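Local coordinates for protein nigritoxine (Vibrio nigripulchritudo, PDB 5M41) that acts as a bacterial toxin against crustaceans and insects and adopts a fold that was new when its structure was solved, at residues A[27-31]-A[195-199]; A[33-39]-A[263-267]; A[41-45]-A[177-182]; A[204-208]-A[240-244]; A[207-211]-A[254-258]. All coordinates share one frame; numbering follows the deposited sequence.

Contact 1 (A[27-31]-A[195-199]); sequences NRYRN and DDQIL. With MG (magnesium ion), chain B.
Both terminal nitrogens of Arg-30 grip one and the same carboxylate oxygen of Asp-196. NH1 and NH2 each lie 2.8 Å from Asp-196 OD1. This end-on salt bridge joins two helices, 22-30 and 195-203, in the N-terminal helical region of the toxin. OD1 sits in the guanidinium plane, but the carboxylate is turned, and the two planes stand 41° apart. NH1 meets OD1 nearly along its C-O axis, while NH2 comes from the syn side, out of the carboxylate plane. The bonds are bent, with N-H...O angles of 142° and 144°, as expected when two donors share one acceptor. A bend at the third torsion of Arg-30 brings the guanidinium to this grip. Asn-27, one helical turn earlier, also holds the guanidinium, since its OD1 accepts from Arg-30 NH2 at 3.0 Å. Beside the salt bridge, Leu-199 touches both Tyr-29 and Arg-30. Its CD1 packs on Tyr-29 CD2 at 4.0 Å, and its CD2 lies beside Arg-30 CG. Leu-185 and Val-189 of helix 177-191 extend this buried patch. Next to the salt bridge lies the magnesium site, completed by the carbonyl oxygens of Val-189 and Glu-192 and by three waters. Asp-195 OD1 binds the magnesium ion at 2.1 Å. The other oxygen, Asp-195 OD2, accepts a hydrogen bond from a water that itself accepts from Arg-30 NH1 at 2.6 Å.

Contact 2 (A[33-39]-A[263-267]); sequences TKEAQQN and ASTNG
Thr-265 is the centre of this contact and reaches three residues at the start of helix 34-54. Its two branches do different work. The methyl CG2 lies alongside the Glu-35 side chain, 3.6 Å from Glu-35 CD, and the two side chains run past each other in opposite directions. The same methyl comes within 3.7 Å of the backbone N of Ala-36. The hydroxyl faces Thr-33, with Thr-265 OG1 3.3 Å from Thr-33 OG1. A water joins these residues too: it accepts from Thr-33 N and is hydrogen-bonded to Thr-265 OG1. Thr-265 OG1 also has a weak hydrogen bond to Val-262 O of helix 253-264.

Thr-33 is the N-cap of helix 34-54. Its OG1 sits between the backbone N and the carbonyl carbon (chi1 62°) and accepts from Ala-36 N at 3.1 Å. The bond is nearly straight, at 165°. The contact sets the start of one helix against the C-terminal part of another, helix 253-264.

Glu-35 and Ala-36 are the other main partners. Glu-35 CG is anti to the backbone N (chi1 -177°) and the chain runs extended, which lays its carbon atoms along the Thr-265 methyl. A water lies between Glu-35 OE2 and Ser-264 O and may donate to both, though more acceptors surround it than it has protons. Ala-36 is buried, and its CB packs 3.8 Å from Thr-265 OG1. Farther along the helix, Asn-39 OD1 approaches Ser-264 OG at 4.1 Å. The Ser-264 hydroxyl is instead hydrogen-bonded to Leu-261 O.

Contact 3 (A[41-45]-A[177-182]); sequences YQFAI and LSKILV
Segments 41-45 of helix 34-54 and 177-182 of helix 177-191 cross steeply, with 118° between their N-to-C directions. The axes of the two segments come within 9.4 Å of each other. The backbones are nearest at Gln-42 and Ser-178, where the small Ser-178 is consistent with a close approach, with 5.4 Å between Gln-42 CA and Ser-178 CA.

Ser-178 CB also packs against Tyr-41 CB at 4.0 Å. Larger side chains pack on both sides of this point. Toward one side lies the ring of Tyr-41. Leu-181 CB sits over the centre of one ring face in a CH-pi contact, 4.0 Å from the centroid. Val-182 CG2 meets the same ring obliquely, 3.7 Å from Tyr-41 CD2. Toward the other side, Ile-45 CD1 meets two leucines. It lies 3.7 Å from Leu-177 CD2. The end of Leu-181 meets it tip to tip, with Leu-181 CD1 3.8 Å from Ile-45 CD1. Leu-103, in a loop, also packs on Tyr-41, Ile-45 and Leu-181.

A polar pair sits at the crossing itself. The Gln-42 chain bends at its second torsion (chi2 98°), bringing its amide toward Ser-178. A water donates to Gln-42 OE1 and accepts from Ser-178 N, near the beginning of helix 177-191. A second water donates to both Tyr-41 OH and Leu-181 O. The tyrosine hydroxyl is also hydrogen-bonded to Asn-85 OD1.

The chemistry implies that helix 34-54 is held on helix 177-191 by buried apolar packing, with water linking their polar groups.

Contact 4 (A[204-208]-A[240-244]); sequences LDVLP and PTDEL
Apolar packing between Leu-204 and the helix start at Pro-240 makes up most of this contact. The CD1 methyl of Leu-204 does most of the touching. It rests 3.6 Å from the backbone C of Pro-240 and 3.7 Å from its CB. The two side chains cross at about a right angle. Leu-204 CG is anti to the backbone N (chi1 173°), which sends the leucine end over the first turn of helix 240-245. There Leu-204 CD1 also meets Leu-244 CD1 at 3.7 Å and passes close to the OG1 of Thr-241.

Two lighter apolar touches lie farther along helix 206-215. Leu-207 CD1 is 4.1 Å from Leu-244 CD2. The rings of Pro-208 and Pro-240 approach through their CG atoms, also at about a right angle.

One contact pairs a polar atom with carbon. Asp-205 OD1 lies 3.5 Å from Pro-240 CG. The backbone of Asp-205 is held from elsewhere, since its N donates to Asn-104 OD1.

No hydrogen bond runs directly between the segments. A single water makes the polar link. It donates to Leu-204 O at 2.9 Å and to Pro-240 O at 2.8 Å, using both its protons on two backbone carbonyls. The same Pro-240 carbonyl accepts from Leu-244 N within the helix.

Residues 204-208, around the N-terminal part of helix 206-215, thus pack against the proline-led first turn of the short helix 240-245, within the helical N-terminal region.

Contact 5 (A[207-211]-A[254-258]); sequences LPRSA and LAKYF
Tyr-257 lies tightly against helix 207-211, held by its ring face and its hydroxyl together. Ala-211 CA sits over the centre of one ring face in a CH-pi contact, 3.8 Å from the centroid. Ala-211 CB adds a touch on CD2 of the same ring. At the ring edge, Tyr-257 OH donates to Ser-210 OG at 2.6 Å, and the serine oxygen lies in the ring plane. Tyr-257 CG is anti to the backbone N (chi1 -177°), which carries the ring across to the other helix. Ser-210 OG is also hydrogen-bonded to Leu-40 O, which ties this buried pair to helix 34-54.

Around the Leu-207 side chain the contacts are purely apolar, without a hydrogen bond like the one that holds Tyr-257. Leu-207 CD2 meets Phe-258 CZ at 3.7 Å, and its CB meets Leu-254 CD1 at 3.9 Å. Both partners cross it at about a right angle, and each touches through the end of its side chain. The touching residues are all buried, whereas Lys-256 of the same helix turn is exposed.

The segment axes cross at 63° and stay 10.6 Å apart at their closest. This is a buried helix-helix crossing of helices 206-215 and 253-264.

Overall arrangement
From the N terminus, helix 22-30 enters contact 1, which closes a long loop at helix 195-203. The next helix, 34-54, takes part in contacts 2 and 3. Contact 3 closes at helix 177-191 and is nested inside the loops of both contact 1 and contact 2. Contacts 1 and 2 cross, because contact 2 closes later, at residues 263-267. Contacts 4 and 5 both start from helix 206-215, share Leu-207 and Pro-208, and lie inside the loop of contact 2. They follow contacts 1 and 3 in series. Contacts 1 to 3 tie the first two helices to helices 195-203, 253-264 and 177-191. Contacts 4 and 5 join helix 206-215 to helices 240-245 and 253-264.

Contact 1 (A[27-31]-A[195-199])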
# COMPACT_ATOMS: atom_id res chain seq x y z
N ASN A 27 -27.11 5.17 2.83
CA ASN A 27 -26.33 4.97 4.06
C ASN A 27 -25.58 6.22 4.53
O ASN A 27 -25.59 6.52 5.73
CB ASN A 27 -25.35 3.80 3.96
CG ASN A 27 -26.05 2.46 3.90
OD1 ASN A 27 -27.21 2.33 4.28
ND2 ASN A 27 -25.35 1.45 3.39
N ARG A 28 -24.93 6.93 3.62
CA ARG A 28 -24.28 8.17 4.03
C ARG A 28 -25.28 9.10 4.70
O ARG A 28 -24.97 9.72 5.74
CB ARG A 28 -23.60 8.93 2.88
CG ARG A 28 -22.37 8.29 2.24
CD ARG A 28 -21.28 7.82 3.21
NE ARG A 28 -20.80 8.76 4.25
CZ ARG A 28 -19.65 9.44 4.20
NH1 ARG A 28 -18.90 9.44 3.11
NH2 ARG A 28 -19.28 10.21 5.24
N TYR A 29 -26.47 9.23 4.13
CA TYR A 29 -27.45 10.20 4.65
C TYR A 29 -28.05 9.74 5.98
O TYR A 29 -28.15 10.50 6.95
CB TYR A 29 -28.55 10.49 3.62
CG TYR A 29 -29.57 11.43 4.20
CD1 TYR A 29 -29.34 12.80 4.22
CD2 TYR A 29 -30.74 10.94 4.79
CE1 TYR A 29 -30.26 13.68 4.78
CE2 TYR A 29 -31.66 11.80 5.35
CZ TYR A 29 -31.41 13.17 5.35
OH TYR A 29 -32.30 14.00 5.95
N ARG A 30 -28.43 8.46 6.01
CA ARG A 30 -29.07 7.87 7.18
C ARG A 30 -28.14 7.86 8.38
O ARG A 30 -28.57 8.00 9.52
CB ARG A 30 -29.58 6.44 6.86
CG ARG A 30 -30.99 6.45 6.24
CD ARG A 30 -31.67 5.06 6.29
NE ARG A 30 -30.81 4.08 5.61
CZ ARG A 30 -31.07 3.50 4.45
NH1 ARG A 30 -32.21 3.71 3.82
NH2 ARG A 30 -30.17 2.66 3.94
N ASN A 31 -26.84 7.72 8.14
CA ASN A 31 -25.92 7.68 9.27
C ASN A 31 -25.48 9.05 9.82
O ASN A 31 -24.76 9.11 10.80
CB ASN A 31 -24.74 6.79 8.93
CG ASN A 31 -25.13 5.32 8.92
OD1 ASN A 31 -24.90 4.60 7.97
ND2 ASN A 31 -25.77 4.89 9.98
N ASP A 195 -36.87 1.97 0.33
CA ASP A 195 -36.13 2.93 1.09
C ASP A 195 -34.96 3.52 0.30
O ASP A 195 -34.91 4.73 0.11
CB ASP A 195 -35.69 2.33 2.44
CG ASP A 195 -36.82 2.27 3.44
OD1 ASP A 195 -38.00 2.25 2.99
OD2 ASP A 195 -36.57 2.29 4.67
N ASP A 196 -34.01 2.69 -0.16
CA ASP A 196 -32.72 3.24 -0.57
C ASP A 196 -32.85 4.06 -1.84
O ASP A 196 -32.28 5.15 -1.95
CB ASP A 196 -31.66 2.14 -0.75
CG ASP A 196 -31.28 1.46 0.57
OD1 ASP A 196 -31.61 1.99 1.66
OD2 ASP A 196 -30.64 0.42 0.50
N GLN A 197 -33.62 3.55 -2.78
CA GLN A 197 -33.79 4.22 -4.06
C GLN A 197 -34.59 5.52 -3.95
O GLN A 197 -34.27 6.50 -4.61
CB GLN A 197 -34.43 3.27 -5.06
CG GLN A 197 -34.54 3.87 -6.45
CD GLN A 197 -35.10 2.88 -7.43
OE1 GLN A 197 -36.01 2.10 -7.10
NE2 GLN A 197 -34.56 2.90 -8.65
N ILE A 198 -35.62 5.52 -3.11
CA ILE A 198 -36.41 6.73 -2.96
C ILE A 198 -35.54 7.79 -2.34
O ILE A 198 -35.50 8.94 -2.80
CB ILE A 198 -37.71 6.50 -2.18
CG1 ILE A 198 -38.56 5.48 -2.94
CG2 ILE A 198 -38.52 7.78 -2.09
CD1 ILE A 198 -40.02 5.87 -3.13
N LEU A 199 -34.76 7.39 -1.33
CA LEU A 199 -33.86 8.30 -0.66
C LEU A 199 -32.79 8.93 -1.60
O LEU A 199 -32.58 10.15 -1.59
CB LEU A 199 -33.20 7.57 0.50
CG LEU A 199 -32.63 8.31 1.71
CD1 LEU A 199 -33.40 9.58 2.11
CD2 LEU A 199 -32.58 7.32 2.86
MG MG B . -39.86 2.42 3.86
O HOH W 1 -34.41 3.91 5.16
O HOH W 2 -38.81 2.60 6.11
O HOH W 3 -41.65 1.62 5.14
O HOH W 4 -39.34 0.03 3.37

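Contact 2 (A[33-39]-A[263-267])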
# COMPACT_ATOMS: atom_id res chain seq x y z
N THR A 33 -26.13 12.35 12.00
CA THR A 33 -27.01 12.69 13.13
C THR A 33 -28.16 13.57 12.59
O THR A 33 -28.02 14.18 11.52
CB THR A 33 -26.27 13.50 14.21
OG1 THR A 33 -25.83 14.73 13.63
CG2 THR A 33 -25.02 12.71 14.78
N LYS A 34 -29.27 13.65 13.31
CA LYS A 34 -30.37 14.57 12.97
C LYS A 34 -29.88 16.01 12.76
O LYS A 34 -30.26 16.67 11.78
CB LYS A 34 -31.45 14.54 14.05
CG LYS A 34 -32.52 13.47 13.84
CD LYS A 34 -33.72 14.04 13.08
CE LYS A 34 -34.80 14.61 14.01
NZ LYS A 34 -35.60 15.65 13.31
N GLU A 35 -29.00 16.46 13.65
CA GLU A 35 -28.40 17.80 13.55
C GLU A 35 -27.68 18.03 12.20
O GLU A 35 -27.86 19.07 11.55
CB GLU A 35 -27.45 18.03 14.73
CG GLU A 35 -26.82 19.43 14.76
CD GLU A 35 -25.68 19.62 15.79
OE1 GLU A 35 -25.38 18.71 16.62
OE2 GLU A 35 -25.05 20.70 15.75
N ALA A 36 -26.84 17.07 11.82
CA ALA A 36 -26.11 17.09 10.53
C ALA A 36 -27.06 17.05 9.32
O ALA A 36 -26.81 17.70 8.32
CB ALA A 36 -25.11 15.94 10.46
N GLN A 37 -28.13 16.25 9.40
CA GLN A 37 -29.16 16.25 8.33
C GLN A 37 -29.87 17.61 8.19
O GLN A 37 -30.10 18.06 7.08
CB GLN A 37 -30.22 15.13 8.54
CG GLN A 37 -29.63 13.70 8.58
CD GLN A 37 -30.62 12.66 9.09
OE1 GLN A 37 -31.54 12.99 9.83
NE2 GLN A 37 -30.43 11.40 8.69
N GLN A 38 -30.24 18.24 9.31
CA GLN A 38 -30.80 19.60 9.30
C GLN A 38 -29.83 20.59 8.68
O GLN A 38 -30.22 21.46 7.86
CB GLN A 38 -31.18 20.04 10.73
CG GLN A 38 -32.29 19.18 11.32
CD GLN A 38 -32.59 19.45 12.78
OE1 GLN A 38 -32.03 20.35 13.38
NE2 GLN A 38 -33.48 18.66 13.35
N ASN A 39 -28.56 20.48 9.08
CA ASN A 39 -27.52 21.34 8.54
C ASN A 39 -27.40 21.15 7.02
O ASN A 39 -27.24 22.10 6.28
CB ASN A 39 -26.16 20.99 9.16
CG ASN A 39 -25.99 21.51 10.58
OD1 ASN A 39 -25.01 21.16 11.24
ND2 ASN A 39 -26.92 22.28 11.06
N ALA A 263 -18.02 15.38 10.56
CA ALA A 263 -17.07 16.12 11.41
C ALA A 263 -17.71 17.34 12.04
O ALA A 263 -17.33 17.71 13.14
CB ALA A 263 -15.80 16.53 10.65
N SER A 264 -18.70 17.94 11.38
CA SER A 264 -19.33 19.14 11.94
C SER A 264 -20.08 18.83 13.22
O SER A 264 -20.18 19.69 14.09
CB SER A 264 -20.27 19.82 10.94
OG SER A 264 -21.49 19.08 10.84
N THR A 265 -20.60 17.62 13.36
CA THR A 265 -21.38 17.27 14.54
C THR A 265 -20.63 16.31 15.49
O THR A 265 -21.22 15.78 16.42
CB THR A 265 -22.79 16.73 14.17
OG1 THR A 265 -22.65 15.59 13.31
CG2 THR A 265 -23.61 17.80 13.42
N ASN A 266 -19.34 16.09 15.22
CA ASN A 266 -18.38 15.42 16.13
C ASN A 266 -17.47 14.38 15.48
O ASN A 266 -17.95 13.41 14.92
CB ASN A 266 -19.05 14.80 17.36
CG ASN A 266 -18.83 15.62 18.62
OD1 ASN A 266 -17.76 16.19 18.82
ND2 ASN A 266 -19.84 15.65 19.49
N GLY A 267 -16.15 14.58 15.57
CA GLY A 267 -15.54 15.74 16.24
C GLY A 267 -15.03 15.46 17.65
O GLY A 267 -14.22 14.54 17.86
O HOH W 5 -23.48 13.17 11.59
O HOH W 6 -22.91 21.44 13.82

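Contact 3 (A[41-45]-A[177-182])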
# COMPACT_ATOMS: atom_id res chain seq x y z
N TYR A 41 -29.80 20.21 4.97
CA TYR A 41 -30.93 20.90 4.34
C TYR A 41 -30.77 22.42 4.42
O TYR A 41 -31.06 23.15 3.46
CB TYR A 41 -32.25 20.46 4.95
CG TYR A 41 -32.94 19.38 4.11
CD1 TYR A 41 -33.49 19.70 2.87
CD2 TYR A 41 -33.00 18.05 4.53
CE1 TYR A 41 -34.10 18.73 2.08
CE2 TYR A 41 -33.62 17.08 3.75
CZ TYR A 41 -34.17 17.43 2.53
OH TYR A 41 -34.82 16.47 1.74
N GLN A 42 -30.26 22.88 5.57
CA GLN A 42 -30.07 24.29 5.81
C GLN A 42 -29.14 24.89 4.76
O GLN A 42 -29.44 25.97 4.23
CB GLN A 42 -29.50 24.51 7.20
CG GLN A 42 -29.29 25.95 7.57
CD GLN A 42 -30.43 26.46 8.40
OE1 GLN A 42 -31.60 26.16 8.13
NE2 GLN A 42 -30.10 27.24 9.42
N PHE A 43 -28.03 24.21 4.46
CA PHE A 43 -27.09 24.69 3.44
C PHE A 43 -27.69 24.68 2.03
O PHE A 43 -27.42 25.60 1.26
CB PHE A 43 -25.79 23.88 3.44
CG PHE A 43 -24.85 24.22 4.57
CD1 PHE A 43 -24.46 25.54 4.81
CD2 PHE A 43 -24.29 23.20 5.36
CE1 PHE A 43 -23.57 25.87 5.84
CE2 PHE A 43 -23.40 23.52 6.39
CZ PHE A 43 -23.04 24.85 6.64
N ALA A 44 -28.47 23.64 1.70
CA ALA A 44 -29.25 23.61 0.46
C ALA A 44 -30.18 24.84 0.32
O ALA A 44 -30.24 25.48 -0.75
CB ALA A 44 -30.05 22.32 0.33
N ILE A 45 -30.92 25.13 1.38
CA ILE A 45 -31.79 26.31 1.42
C ILE A 45 -30.98 27.59 1.17
O ILE A 45 -31.34 28.40 0.31
CB ILE A 45 -32.56 26.43 2.75
CG1 ILE A 45 -33.51 25.24 2.91
CG2 ILE A 45 -33.40 27.71 2.78
CD1 ILE A 45 -34.00 25.07 4.35
N LEU A 177 -37.50 25.48 9.45
CA LEU A 177 -37.74 24.83 8.17
C LEU A 177 -36.87 23.58 7.96
O LEU A 177 -37.38 22.54 7.54
CB LEU A 177 -37.57 25.82 7.02
CG LEU A 177 -37.73 25.33 5.57
CD1 LEU A 177 -39.12 24.68 5.32
CD2 LEU A 177 -37.45 26.45 4.58
N SER A 178 -35.57 23.68 8.23
CA SER A 178 -34.71 22.55 7.89
C SER A 178 -35.08 21.32 8.71
O SER A 178 -35.00 20.21 8.21
CB SER A 178 -33.23 22.93 7.99
OG SER A 178 -32.85 23.16 9.34
N LYS A 179 -35.57 21.52 9.93
CA LYS A 179 -36.00 20.41 10.78
C LYS A 179 -37.22 19.73 10.13
O LYS A 179 -37.28 18.51 10.04
CB LYS A 179 -36.38 20.94 12.17
CG LYS A 179 -36.94 19.91 13.15
CD LYS A 179 -36.69 20.37 14.60
CE LYS A 179 -36.73 19.24 15.62
NZ LYS A 179 -38.04 18.54 15.64
N ILE A 180 -38.19 20.54 9.71
CA ILE A 180 -39.43 20.00 9.13
C ILE A 180 -39.11 19.23 7.86
O ILE A 180 -39.72 18.20 7.60
CB ILE A 180 -40.51 21.10 8.84
CG1 ILE A 180 -40.92 21.91 10.10
CG2 ILE A 180 -41.79 20.51 8.19
CD1 ILE A 180 -41.21 21.07 11.32
N LEU A 181 -38.18 19.74 7.04
CA LEU A 181 -37.78 19.04 5.80
C LEU A 181 -37.15 17.69 6.06
O LEU A 181 -37.42 16.72 5.35
CB LEU A 181 -36.84 19.91 4.96
CG LEU A 181 -37.49 21.11 4.25
CD1 LEU A 181 -36.45 22.18 3.95
CD2 LEU A 181 -38.20 20.70 2.97
N VAL A 182 -36.29 17.64 7.06
CA VAL A 182 -35.68 16.36 7.50
C VAL A 182 -36.78 15.40 7.94
O VAL A 182 -36.79 14.22 7.52
CB VAL A 182 -34.67 16.57 8.65
CG1 VAL A 182 -34.32 15.25 9.37
CG2 VAL A 182 -33.42 17.24 8.09
O HOH W 7 -37.58 17.09 2.62
O HOH W 8 -34.29 26.20 8.93

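Contact 4 (A[204-208]-A[240-244])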
# COMPACT_ATOMS: atom_id res chain seq x y z
N LEU A 204 -30.85 13.60 -4.94
CA LEU A 204 -29.96 13.76 -6.11
C LEU A 204 -29.47 15.20 -6.31
O LEU A 204 -28.27 15.45 -6.40
CB LEU A 204 -30.69 13.26 -7.38
CG LEU A 204 -29.99 13.50 -8.74
CD1 LEU A 204 -28.68 12.72 -8.77
CD2 LEU A 204 -30.89 13.10 -9.93
N ASP A 205 -30.41 16.14 -6.39
CA ASP A 205 -30.03 17.53 -6.64
C ASP A 205 -29.92 18.36 -5.36
O ASP A 205 -29.34 19.42 -5.39
CB ASP A 205 -30.99 18.18 -7.63
CG ASP A 205 -30.61 17.87 -9.08
OD1 ASP A 205 -29.82 18.64 -9.65
OD2 ASP A 205 -31.11 16.87 -9.67
N VAL A 206 -30.46 17.86 -4.25
CA VAL A 206 -30.33 18.54 -2.94
C VAL A 206 -28.87 18.55 -2.48
O VAL A 206 -28.37 19.56 -1.98
CB VAL A 206 -31.19 17.86 -1.83
CG1 VAL A 206 -30.96 18.53 -0.48
CG2 VAL A 206 -32.68 17.89 -2.18
N LEU A 207 -28.20 17.43 -2.64
CA LEU A 207 -26.83 17.28 -2.12
C LEU A 207 -25.83 18.28 -2.70
O LEU A 207 -25.13 18.96 -1.93
CB LEU A 207 -26.35 15.83 -2.29
CG LEU A 207 -27.09 14.83 -1.39
CD1 LEU A 207 -26.84 13.37 -1.82
CD2 LEU A 207 -26.66 15.10 0.05
N PRO A 208 -25.73 18.38 -4.05
CA PRO A 208 -24.83 19.39 -4.63
C PRO A 208 -25.21 20.82 -4.24
O PRO A 208 -24.32 21.66 -4.08
CB PRO A 208 -25.02 19.21 -6.17
CG PRO A 208 -26.25 18.38 -6.36
CD PRO A 208 -26.37 17.56 -5.10
N PRO A 240 -24.83 15.97 -10.81
CA PRO A 240 -25.46 15.30 -9.67
C PRO A 240 -25.43 13.78 -9.78
O PRO A 240 -25.05 13.13 -8.81
CB PRO A 240 -26.89 15.84 -9.71
CG PRO A 240 -26.72 17.24 -10.25
CD PRO A 240 -25.62 17.12 -11.28
N THR A 241 -25.78 13.22 -10.94
CA THR A 241 -25.82 11.76 -11.14
C THR A 241 -24.43 11.14 -11.04
O THR A 241 -24.27 10.08 -10.45
CB THR A 241 -26.49 11.41 -12.50
OG1 THR A 241 -27.82 11.94 -12.51
CG2 THR A 241 -26.58 9.91 -12.75
N ASP A 242 -23.43 11.80 -11.62
CA ASP A 242 -22.06 11.27 -11.56
C ASP A 242 -21.53 11.26 -10.14
O ASP A 242 -20.84 10.34 -9.77
CB ASP A 242 -21.13 12.05 -12.48
CG ASP A 242 -21.35 11.71 -13.96
OD1 ASP A 242 -21.87 10.62 -14.25
OD2 ASP A 242 -21.02 12.53 -14.81
N GLU A 243 -21.85 12.29 -9.35
CA GLU A 243 -21.46 12.30 -7.93
C GLU A 243 -22.05 11.11 -7.19
O GLU A 243 -21.37 10.49 -6.37
CB GLU A 243 -21.85 13.61 -7.26
CG GLU A 243 -20.94 14.77 -7.61
CD GLU A 243 -19.47 14.48 -7.32
OE1 GLU A 243 -19.12 13.92 -6.24
OE2 GLU A 243 -18.66 14.81 -8.21
N LEU A 244 -23.30 10.75 -7.49
CA LEU A 244 -23.89 9.56 -6.85
C LEU A 244 -23.24 8.29 -7.36
O LEU A 244 -23.01 7.34 -6.59
CB LEU A 244 -25.42 9.47 -7.02
CG LEU A 244 -26.29 10.58 -6.42
CD1 LEU A 244 -27.73 10.11 -6.36
CD2 LEU A 244 -25.88 10.99 -5.01
O HOH W 9 -25.68 14.21 -6.30

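Contact 5 (A[207-211]-A[254-258])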
# COMPACT_ATOMS: atom_id res chain seq x y z
N LEU A 207 -28.20 17.43 -2.64
CA LEU A 207 -26.83 17.28 -2.12
C LEU A 207 -25.83 18.28 -2.70
O LEU A 207 -25.13 18.96 -1.93
CB LEU A 207 -26.35 15.83 -2.29
CG LEU A 207 -27.09 14.83 -1.39
CD1 LEU A 207 -26.84 13.37 -1.82
CD2 LEU A 207 -26.66 15.10 0.05
N PRO A 208 -25.73 18.38 -4.05
CA PRO A 208 -24.83 19.39 -4.63
C PRO A 208 -25.21 20.82 -4.24
O PRO A 208 -24.32 21.66 -4.08
CB PRO A 208 -25.02 19.21 -6.17
CG PRO A 208 -26.25 18.38 -6.36
CD PRO A 208 -26.37 17.56 -5.10
N ARG A 209 -26.49 21.12 -4.08
CA ARG A 209 -26.87 22.44 -3.56
C ARG A 209 -26.46 22.62 -2.13
O ARG A 209 -26.03 23.71 -1.74
CB ARG A 209 -28.37 22.72 -3.71
CG ARG A 209 -28.81 22.70 -5.17
CD ARG A 209 -30.22 23.24 -5.37
NE ARG A 209 -30.39 23.50 -6.79
CZ ARG A 209 -31.22 22.85 -7.58
NH1 ARG A 209 -32.02 21.88 -7.11
NH2 ARG A 209 -31.24 23.17 -8.85
N SER A 210 -26.59 21.56 -1.34
CA SER A 210 -26.15 21.62 0.05
C SER A 210 -24.64 21.88 0.06
O SER A 210 -24.17 22.79 0.73
CB SER A 210 -26.53 20.33 0.79
OG SER A 210 -26.14 20.42 2.16
N ALA A 211 -23.88 21.14 -0.74
CA ALA A 211 -22.43 21.29 -0.80
C ALA A 211 -22.07 22.73 -1.21
O ALA A 211 -21.13 23.34 -0.66
CB ALA A 211 -21.84 20.29 -1.79
N LEU A 254 -18.52 14.29 -3.20
CA LEU A 254 -19.67 14.14 -2.35
C LEU A 254 -19.33 13.33 -1.07
O LEU A 254 -19.79 13.67 0.02
CB LEU A 254 -20.80 13.49 -3.14
CG LEU A 254 -22.13 13.20 -2.45
CD1 LEU A 254 -22.72 14.52 -1.91
CD2 LEU A 254 -23.09 12.52 -3.41
N ALA A 255 -18.52 12.27 -1.19
CA ALA A 255 -18.05 11.61 0.04
C ALA A 255 -17.28 12.60 0.96
O ALA A 255 -17.41 12.57 2.20
CB ALA A 255 -17.18 10.41 -0.29
N LYS A 256 -16.48 13.46 0.35
CA LYS A 256 -15.80 14.51 1.16
C LYS A 256 -16.84 15.39 1.88
O LYS A 256 -16.69 15.71 3.05
CB LYS A 256 -14.85 15.36 0.30
CG LYS A 256 -14.06 16.40 1.11
CD LYS A 256 -13.10 17.25 0.26
CE LYS A 256 -13.87 18.14 -0.71
NZ LYS A 256 -13.04 18.63 -1.84
N TYR A 257 -17.92 15.75 1.20
CA TYR A 257 -18.95 16.58 1.83
C TYR A 257 -19.66 15.83 2.98
O TYR A 257 -19.82 16.37 4.08
CB TYR A 257 -19.98 17.10 0.80
CG TYR A 257 -21.01 18.02 1.44
CD1 TYR A 257 -20.59 19.07 2.27
CD2 TYR A 257 -22.39 17.84 1.23
CE1 TYR A 257 -21.51 19.92 2.87
CE2 TYR A 257 -23.32 18.69 1.83
CZ TYR A 257 -22.87 19.73 2.65
OH TYR A 257 -23.75 20.58 3.27
N PHE A 258 -20.04 14.58 2.74
CA PHE A 258 -20.61 13.80 3.81
C PHE A 258 -19.66 13.68 4.99
O PHE A 258 -20.09 13.80 6.13
CB PHE A 258 -21.00 12.41 3.31
CG PHE A 258 -22.36 12.36 2.69
CD1 PHE A 258 -23.51 12.62 3.46
CD2 PHE A 258 -22.51 12.05 1.34
CE1 PHE A 258 -24.78 12.55 2.88
CE2 PHE A 258 -23.77 11.97 0.76
CZ PHE A 258 -24.92 12.21 1.53